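Local coordinates for cephalosporin hydroxylase CMCI (PDB 2BM8), which hydroxylates cephalosporins in the biosynthesis of cephamycin antibiotics, at the interface of chains A and B and the interface of chains A and C. Coordinates in Å, arbitrary orientation; residue numbers count along the deposited sequence, not the author numbering. Chains: chain A/B/C, Cephalosporin hydroxylase CMCI.

Contact 1: the interface of chains A and B. Residues chain A 173-174, 206, 209-210; chain B 2, 4.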
loop_
_atom_site.group_PDB
_atom_site.type_symbol
_atom_site.label_atom_id
_atom_site.label_comp_id
_atom_site.label_asym_id
_atom_site.label_seq_id
_atom_site.Cartn_x
_atom_site.Cartn_y
_atom_site.Cartn_z
ATOM N N VAL A 173 -6.324 28.841 -30.033
ATOM C CA VAL A 173 -7.775 28.883 -30.085
ATOM C C VAL A 173 -8.231 29.951 -31.089
ATOM O O VAL A 173 -9.109 29.683 -31.914
ATOM C CB VAL A 173 -8.372 29.142 -28.675
ATOM C CG1 VAL A 173 -9.771 29.755 -28.756
ATOM C CG2 VAL A 173 -8.408 27.854 -27.873
ATOM N N ASP A 174 -7.608 31.134 -31.041
ATOM C CA ASP A 174 -8.053 32.287 -31.826
ATOM C C ASP A 174 -7.672 32.179 -33.300
ATOM O O ASP A 174 -8.273 32.846 -34.138
ATOM C CB ASP A 174 -7.462 33.602 -31.272
ATOM C CG ASP A 174 -8.224 34.148 -30.066
ATOM O OD1 ASP A 174 -9.236 33.541 -29.638
ATOM O OD2 ASP A 174 -7.868 35.195 -29.474
ATOM N N ALA A 206 -10.890 30.388 -17.814
ATOM C CA ALA A 206 -11.079 31.371 -18.870
ATOM C C ALA A 206 -11.354 30.733 -20.232
ATOM O O ALA A 206 -11.924 31.377 -21.111
ATOM C CB ALA A 206 -9.864 32.276 -18.958
ATOM N N ASP A 209 -15.483 28.308 -22.604
ATOM C CA ASP A 209 -16.370 28.364 -23.774
ATOM C C ASP A 209 -15.784 27.722 -25.037
ATOM O O ASP A 209 -16.506 27.478 -26.000
ATOM C CB ASP A 209 -16.749 29.813 -24.088
ATOM C CG ASP A 209 -17.490 30.494 -22.948
ATOM O OD1 ASP A 209 -18.121 29.789 -22.125
ATOM O OD2 ASP A 209 -17.488 31.732 -22.802
ATOM N N VAL A 210 -14.488 27.428 -25.022
ATOM C CA VAL A 210 -13.759 27.067 -26.238
ATOM C C VAL A 210 -13.066 25.708 -26.144
ATOM O O VAL A 210 -13.048 24.941 -27.101
ATOM C CB VAL A 210 -12.740 28.173 -26.601
ATOM C CG1 VAL A 210 -13.481 29.468 -26.995
ATOM C CG2 VAL A 210 -11.765 28.454 -25.448
ATOM N N ASN B 2 -14.572 33.722 -23.970
ATOM C CA ASN B 2 -14.288 35.193 -23.963
ATOM C C ASN B 2 -13.127 35.594 -23.023
ATOM O O ASN B 2 -12.144 36.182 -23.476
ATOM C CB ASN B 2 -15.563 35.980 -23.594
ATOM C CG ASN B 2 -16.125 36.793 -24.766
ATOM O OD1 ASN B 2 -15.694 37.920 -25.024
ATOM N ND2 ASN B 2 -17.098 36.225 -25.467
ATOM N N TYR B 4 -10.456 34.492 -21.724
ATOM C CA TYR B 4 -9.057 34.181 -22.067
ATOM C C TYR B 4 -8.379 35.256 -22.936
ATOM O O TYR B 4 -7.214 35.598 -22.714
ATOM C CB TYR B 4 -8.971 32.802 -22.763
ATOM C CG TYR B 4 -9.533 32.774 -24.176
ATOM C CD1 TYR B 4 -8.711 33.000 -25.272
ATOM C CD2 TYR B 4 -10.888 32.539 -24.411
ATOM C CE1 TYR B 4 -9.217 32.995 -26.557
ATOM C CE2 TYR B 4 -11.405 32.529 -25.700
ATOM C CZ TYR B 4 -10.563 32.757 -26.766
ATOM O OH TYR B 4 -11.058 32.745 -28.044
#
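The N-terminal loop of chain B, through B:Tyr4, lies against helix 165-175 of chain A, at A:Val173 and A:Asp174, and against the loop A:Ala206 to A:Val210 that leads into strand 211-214. The family is that of rhamnosyl O-methyltransferase and CmcI, and the N-terminal tail of one copy is laid here on the body of another. B:Tyr4 and A:Asp174 meet tip to tip: the phenol OH donates to the carboxylate OD1 at 2.5 Å, a short bond that reaches the oxygen nearly along its C-O axis. OD1 sits at the ring edge, in its plane, while carboxylate and ring are turned 53° apart. The CG of B:Tyr4 stands between its backbone N and carbonyl carbon (chi1 71°), sending the ring between the two chain A segments. On the helix side, CG1 of A:Val173 crosses beside the phenol end, 3.7 Å from CZ of B:Tyr4. From the loop side, CG1 of A:Val210 comes to 3.9 Å from CE2 of B:Tyr4, so aliphatic branches from two segments help fix the ring's position. At the root of the side chain, the methyl CB of A:Ala206 packs on CA of B:Tyr4 at 3.7 Å, and the backbone N of B:Tyr4 makes a weak hydrogen bond to the O of A:Ala206. Toward the chain start, the backbone N of B:Asn2 stands 3.7 Å from OD2 of A:Asp209, not a hydrogen bond but perhaps a weak attraction.

Contact 2: the interface of chains A and C. Residues chain A 32-33, 36, 44-48; chain C 213, 215, 219.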
loop_
_atom_site.group_PDB
_atom_site.type_symbol
_atom_site.label_atom_id
_atom_site.label_comp_id
_atom_site.label_asym_id
_atom_site.label_seq_id
_atom_site.Cartn_x
_atom_site.Cartn_y
_atom_site.Cartn_z
ATOM N N ARG A 32 23.768 -9.150 -11.709
ATOM C CA ARG A 32 23.309 -10.489 -12.060
ATOM C C ARG A 32 23.753 -10.835 -13.466
ATOM O O ARG A 32 23.973 -9.944 -14.265
ATOM C CB ARG A 32 21.782 -10.549 -11.997
ATOM C CG ARG A 32 21.077 -9.772 -13.111
ATOM C CD ARG A 32 19.654 -9.359 -12.799
ATOM N NE ARG A 32 19.595 -8.522 -11.611
ATOM C CZ ARG A 32 18.479 -8.067 -11.057
ATOM N NH1 ARG A 32 17.290 -8.345 -11.585
ATOM N NH2 ARG A 32 18.554 -7.313 -9.976
ATOM N N PRO A 33 23.863 -12.117 -13.787
ATOM C CA PRO A 33 24.124 -12.520 -15.172
ATOM C C PRO A 33 22.891 -12.316 -16.033
ATOM O O PRO A 33 21.751 -12.392 -15.533
ATOM C CB PRO A 33 24.438 -14.004 -15.050
ATOM C CG PRO A 33 23.700 -14.442 -13.832
ATOM C CD PRO A 33 23.755 -13.281 -12.889
ATOM N N TRP A 36 20.323 -16.505 -16.469
ATOM C CA TRP A 36 20.089 -17.175 -15.202
ATOM C C TRP A 36 19.796 -18.658 -15.441
ATOM O O TRP A 36 18.904 -18.993 -16.221
ATOM C CB TRP A 36 18.922 -16.514 -14.454
ATOM C CG TRP A 36 18.927 -16.867 -13.020
ATOM C CD1 TRP A 36 18.376 -17.966 -12.457
ATOM C CD2 TRP A 36 19.581 -16.152 -11.963
ATOM N NE1 TRP A 36 18.614 -17.967 -11.109
ATOM C CE2 TRP A 36 19.350 -16.863 -10.776
ATOM C CE3 TRP A 36 20.322 -14.966 -11.897
ATOM C CZ2 TRP A 36 19.846 -16.440 -9.526
ATOM C CZ3 TRP A 36 20.819 -14.543 -10.656
ATOM C CH2 TRP A 36 20.574 -15.280 -9.491
ATOM N N ALA A 44 16.359 -16.368 -8.629
ATOM C CA ALA A 44 16.658 -15.195 -9.451
ATOM C C ALA A 44 15.952 -13.997 -8.869
ATOM O O ALA A 44 14.788 -14.102 -8.462
ATOM C CB ALA A 44 16.212 -15.408 -10.880
ATOM N N PRO A 45 16.623 -12.853 -8.846
ATOM C CA PRO A 45 16.007 -11.643 -8.300
ATOM C C PRO A 45 14.824 -11.195 -9.168
ATOM O O PRO A 45 14.772 -11.468 -10.373
ATOM C CB PRO A 45 17.153 -10.628 -8.319
ATOM C CG PRO A 45 18.079 -11.123 -9.388
ATOM C CD PRO A 45 17.975 -12.603 -9.372
ATOM N N ARG A 46 13.884 -10.501 -8.538
ATOM C CA ARG A 46 12.596 -10.215 -9.144
ATOM C C ARG A 46 12.431 -8.765 -9.615
ATOM O O ARG A 46 11.533 -8.467 -10.394
ATOM C CB ARG A 46 11.477 -10.706 -8.194
ATOM C CG ARG A 46 11.367 -12.261 -8.262
ATOM C CD ARG A 46 10.492 -13.028 -7.226
ATOM N NE ARG A 46 9.083 -12.643 -7.117
ATOM C CZ ARG A 46 8.265 -12.398 -8.128
ATOM N NH1 ARG A 46 8.689 -12.495 -9.386
ATOM N NH2 ARG A 46 7.001 -12.036 -7.885
ATOM N N ASP A 47 13.326 -7.882 -9.190
ATOM C CA ASP A 47 13.323 -6.486 -9.638
ATOM C C ASP A 47 13.908 -6.323 -11.056
ATOM O O ASP A 47 14.467 -7.259 -11.634
ATOM C CB ASP A 47 14.075 -5.598 -8.633
ATOM C CG ASP A 47 15.548 -6.003 -8.460
ATOM O OD1 ASP A 47 16.398 -5.122 -8.251
ATOM O OD2 ASP A 47 15.967 -7.177 -8.505
ATOM N N LEU A 48 13.798 -5.111 -11.591
ATOM C CA LEU A 48 14.020 -4.840 -13.010
ATOM C C LEU A 48 15.459 -5.137 -13.463
ATOM O O LEU A 48 15.673 -5.691 -14.549
ATOM C CB LEU A 48 13.631 -3.380 -13.299
ATOM C CG LEU A 48 13.410 -2.908 -14.736
ATOM C CD1 LEU A 48 12.703 -3.932 -15.606
ATOM C CD2 LEU A 48 12.642 -1.606 -14.734
ATOM N N MET C 213 17.019 -18.304 -18.472
ATOM C CA MET C 213 16.093 -17.193 -18.295
ATOM C C MET C 213 16.834 -15.890 -18.594
ATOM O O MET C 213 17.840 -15.579 -17.951
ATOM C CB MET C 213 15.533 -17.155 -16.880
ATOM C CG MET C 213 14.540 -16.033 -16.670
ATOM S SD MET C 213 13.505 -16.268 -15.234
ATOM C CE MET C 213 14.745 -16.560 -13.974
ATOM N N MET C 215 17.482 -12.327 -18.204
ATOM C CA MET C 215 17.175 -11.414 -17.114
ATOM C C MET C 215 16.999 -9.967 -17.525
ATOM O O MET C 215 16.534 -9.171 -16.715
ATOM C CB MET C 215 18.253 -11.499 -16.047
ATOM C CG MET C 215 18.339 -12.848 -15.396
ATOM S SD MET C 215 16.803 -13.426 -14.685
ATOM C CE MET C 215 16.818 -12.485 -13.133
ATOM N N ASN C 219 12.066 -9.749 -15.982
ATOM C CA ASN C 219 11.357 -8.987 -14.933
ATOM C C ASN C 219 10.697 -7.695 -15.447
ATOM O O ASN C 219 10.285 -6.860 -14.669
ATOM C CB ASN C 219 12.298 -8.687 -13.756
ATOM C CG ASN C 219 12.908 -9.954 -13.148
ATOM O OD1 ASN C 219 12.242 -10.985 -13.020
ATOM N ND2 ASN C 219 14.181 -9.882 -12.784
HETATM O O HOH W 1 14.037 -7.408 -16.592
HETATM O O HOH W 2 9.732 -10.764 -11.391
#
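A:Trp36 and C:Met213 join strand 35-37 of chain A to strand 211-214 of chain C as an antiparallel beta bridge, carrying a sheet contact across the subunit boundary of this CmcI-family protein. The bridge is a reciprocal backbone pair: N of A:Trp36 to O of C:Met213, and N of C:Met213 to O of A:Trp36, each 3.0 Å.

Apolar packing is led by the two methionines. C:Met215, bent at chi2 and chi3, folds its tip back so that SD lies 3.8 Å from CB of A:Trp36. The CE methyl of C:Met215 faces CB of A:Ala44 and also packs on the ring of A:Pro45. The CE of C:Met213 meets the same A:Ala44 methyl at 3.6 Å. That methyl also sits over one face of the A:Trp36 ring, toward its rim, joining indole and thioethers in one greasy cluster.

Polar recognition centres on C:Asn219. Its amide ND2 donates to O of A:Pro45 at 2.9 Å, with the acceptor tilted 32° from the amide plane, and makes a weak hydrogen bond to O of A:Asp47. CG is anti to the carbonyl carbon (chi1 -57°), which carries the amide into the bend of chain A residues 45-47. A leucine here, having no amide, would probably leave O of A:Pro45 without this donor, O of A:Asp47 leaning on A:Arg32 instead, and water 2 with a weaker hold on chain C.

A:Arg32 crosses C:Met215 at about a right angle, its CD 4.1 Å from CB of C:Met215, and also braces the bend. It grips A:Asp47 end-on, NH1 reaching the backbone O from above the carbonyl plane (46° out of it) and NH2 the carboxylate OD2 in a salt bridge of 3.0 Å, while CG of A:Pro45 covers the centre of one guanidinium face.

Water adds further links. Water 1 connects O of A:Leu48 with O of C:Met215 and N of C:Asn219; water 2 joins O of A:Arg46 to the amide OD1 of C:Asn219, 3.0 Å away.

Some 53 Å separates the C-alpha centres of contact 1 and contact 2 in the copies given. Each interface is two-fold symmetric, however, and the twin of contact 2 is made by chain A's own residues 213-219, just after the 206-210 loop of contact 1, so the tail of chain B and residues 32-48 of chain C fall on neighbouring parts of chain A. The N-terminal region likewise gives its extreme end to one contact and residues 32-48 to the other. Together they could tie the six copies of the deposited assembly into a hexamer, though the structure alone does not show that this is the working form.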